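PDB 2YZC: uricase from Arthrobacter globiformis, which catalyses the oxidation of uric acid by molecular oxygen to 5-hydroxyisourate, which is processed further to (S)-allantoin. Local coordinates for residues 44-49 and 94-99. Residues are numbered along the deposited sequence; the frame is centred on the assembly and turned at random.
Sequences VTSQLR and KHFTEG
S46 and L48, two strand residues whose CB atoms point toward helix 85-99, receive a single helix side chain, the phenyl group of F96. S46 meets the far part of the ring: its OG lies 3.9 Å from F96 CE2. With OG anti to the backbone N (chi1 168°), the hydroxyl reaches into the layer between sheet and helices, where it is hydrogen-bonded to Q70 of helix 67-78. The side chain of S46 is also about 5 Å from that of K22, assigned to the charge relay system, and its backbone pairs with K22 on strand 13-31, so this part of the contact borders the active site. In the fold, the contact is a piece of the tunnelling (T-fold) architecture of uricases, in which helices pack against one side of an antiparallel sheet; here helix 85-99 meets strand 38-50, which runs between strands 13-31 and 103-117. Q47, the intervening residue, points its CB away from the helix. L48 faces the helix again and makes the closer approach, CD2 standing 3.6 Å from F96 CB and 3.7 Å from F96 CG, at the root of the ring. The two side chains cross at about a right angle, and the CD2 methyl alone of the leucine comes within 4.2 Å of F96. F96 keeps CG anti to its carbonyl carbon (chi1 -69°), which sends the ring from L48 toward S46. One face of that ring is covered from within the helix by H95, whose CD2 sits 3.6 Å above its centre, while Q70 and T73 of helix 67-78 also touch F96.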
# COMPACT_ATOMS: atom_id res chain seq x y z
N VAL A 44 -8.22 -11.38 -12.76
CA VAL A 44 -8.74 -12.74 -12.62
C VAL A 44 -7.89 -13.76 -11.86
O VAL A 44 -6.67 -13.81 -12.01
CB VAL A 44 -9.04 -13.33 -14.02
CG1 VAL A 44 -9.74 -14.68 -13.91
CG2 VAL A 44 -9.90 -12.34 -14.83
N THR A 45 -8.55 -14.58 -11.05
CA THR A 45 -7.87 -15.62 -10.29
C THR A 45 -8.58 -16.94 -10.56
O THR A 45 -9.81 -17.02 -10.50
CB THR A 45 -7.90 -15.31 -8.79
OG1 THR A 45 -7.06 -14.18 -8.51
CG2 THR A 45 -7.41 -16.52 -7.99
N SER A 46 -7.79 -17.97 -10.84
CA SER A 46 -8.31 -19.31 -11.13
C SER A 46 -7.66 -20.35 -10.24
O SER A 46 -6.43 -20.41 -10.15
CB SER A 46 -8.04 -19.66 -12.60
OG SER A 46 -8.28 -21.03 -12.88
N GLN A 47 -8.47 -21.17 -9.57
CA GLN A 47 -7.94 -22.23 -8.73
C GLN A 47 -8.78 -23.50 -8.86
O GLN A 47 -10.01 -23.45 -8.84
CB GLN A 47 -7.86 -21.79 -7.27
CG GLN A 47 -6.70 -20.83 -7.00
CD GLN A 47 -6.60 -20.43 -5.55
OE1 GLN A 47 -5.61 -20.73 -4.88
NE2 GLN A 47 -7.63 -19.76 -5.05
N LEU A 48 -8.09 -24.62 -9.00
CA LEU A 48 -8.75 -25.90 -9.19
C LEU A 48 -8.79 -26.74 -7.93
O LEU A 48 -7.94 -26.62 -7.06
CB LEU A 48 -8.05 -26.68 -10.29
CG LEU A 48 -7.80 -25.92 -11.59
CD1 LEU A 48 -7.13 -26.85 -12.61
CD2 LEU A 48 -9.10 -25.37 -12.14
N ARG A 49 -9.80 -27.61 -7.86
CA ARG A 49 -9.99 -28.52 -6.75
C ARG A 49 -10.25 -29.90 -7.35
O ARG A 49 -10.88 -30.02 -8.40
CB ARG A 49 -11.17 -28.09 -5.90
CG ARG A 49 -10.94 -26.79 -5.15
CD ARG A 49 -12.24 -26.26 -4.58
NE ARG A 49 -12.05 -24.99 -3.89
CZ ARG A 49 -13.04 -24.23 -3.43
NH1 ARG A 49 -14.30 -24.62 -3.59
NH2 ARG A 49 -12.77 -23.09 -2.81
N LYS A 94 -16.53 -24.04 -16.02
CA LYS A 94 -17.05 -25.21 -16.70
C LYS A 94 -15.96 -25.89 -17.52
O LYS A 94 -15.90 -27.11 -17.59
CB LYS A 94 -18.22 -24.83 -17.61
CG LYS A 94 -19.42 -24.27 -16.88
CD LYS A 94 -20.50 -23.86 -17.87
CE LYS A 94 -21.65 -23.13 -17.19
NZ LYS A 94 -22.64 -22.63 -18.18
N HIS A 95 -15.10 -25.08 -18.13
CA HIS A 95 -14.01 -25.60 -18.95
C HIS A 95 -13.09 -26.53 -18.17
O HIS A 95 -12.83 -27.66 -18.59
CB HIS A 95 -13.16 -24.46 -19.51
CG HIS A 95 -11.84 -24.91 -20.06
ND1 HIS A 95 -11.74 -25.65 -21.23
CD2 HIS A 95 -10.58 -24.78 -19.58
CE1 HIS A 95 -10.47 -25.95 -21.44
NE2 HIS A 95 -9.75 -25.44 -20.46
N PHE A 96 -12.57 -26.05 -17.04
CA PHE A 96 -11.66 -26.86 -16.24
C PHE A 96 -12.31 -28.07 -15.59
O PHE A 96 -11.74 -29.16 -15.59
CB PHE A 96 -10.99 -26.00 -15.17
CG PHE A 96 -10.02 -25.00 -15.73
CD1 PHE A 96 -8.86 -25.42 -16.37
CD2 PHE A 96 -10.29 -23.64 -15.66
CE1 PHE A 96 -7.99 -24.50 -16.95
CE2 PHE A 96 -9.42 -22.71 -16.24
CZ PHE A 96 -8.27 -23.14 -16.88
N THR A 97 -13.51 -27.90 -15.04
CA THR A 97 -14.19 -29.01 -14.39
C THR A 97 -14.59 -30.10 -15.39
O THR A 97 -14.43 -31.29 -15.12
CB THR A 97 -15.44 -28.52 -13.64
OG1 THR A 97 -16.33 -27.87 -14.55
CG2 THR A 97 -15.05 -27.54 -12.54
N GLU A 98 -15.08 -29.69 -16.55
CA GLU A 98 -15.50 -30.63 -17.58
C GLU A 98 -14.32 -31.17 -18.40
O GLU A 98 -14.39 -32.27 -18.95
CB GLU A 98 -16.51 -29.97 -18.51
CG GLU A 98 -17.85 -29.66 -17.86
CD GLU A 98 -18.70 -28.72 -18.70
OE1 GLU A 98 -18.83 -28.96 -19.92
OE2 GLU A 98 -19.25 -27.75 -18.14
N GLY A 99 -13.24 -30.41 -18.47
CA GLY A 99 -12.10 -30.83 -19.26
C GLY A 99 -11.15 -31.84 -18.64
O GLY A 99 -10.39 -32.49 -19.35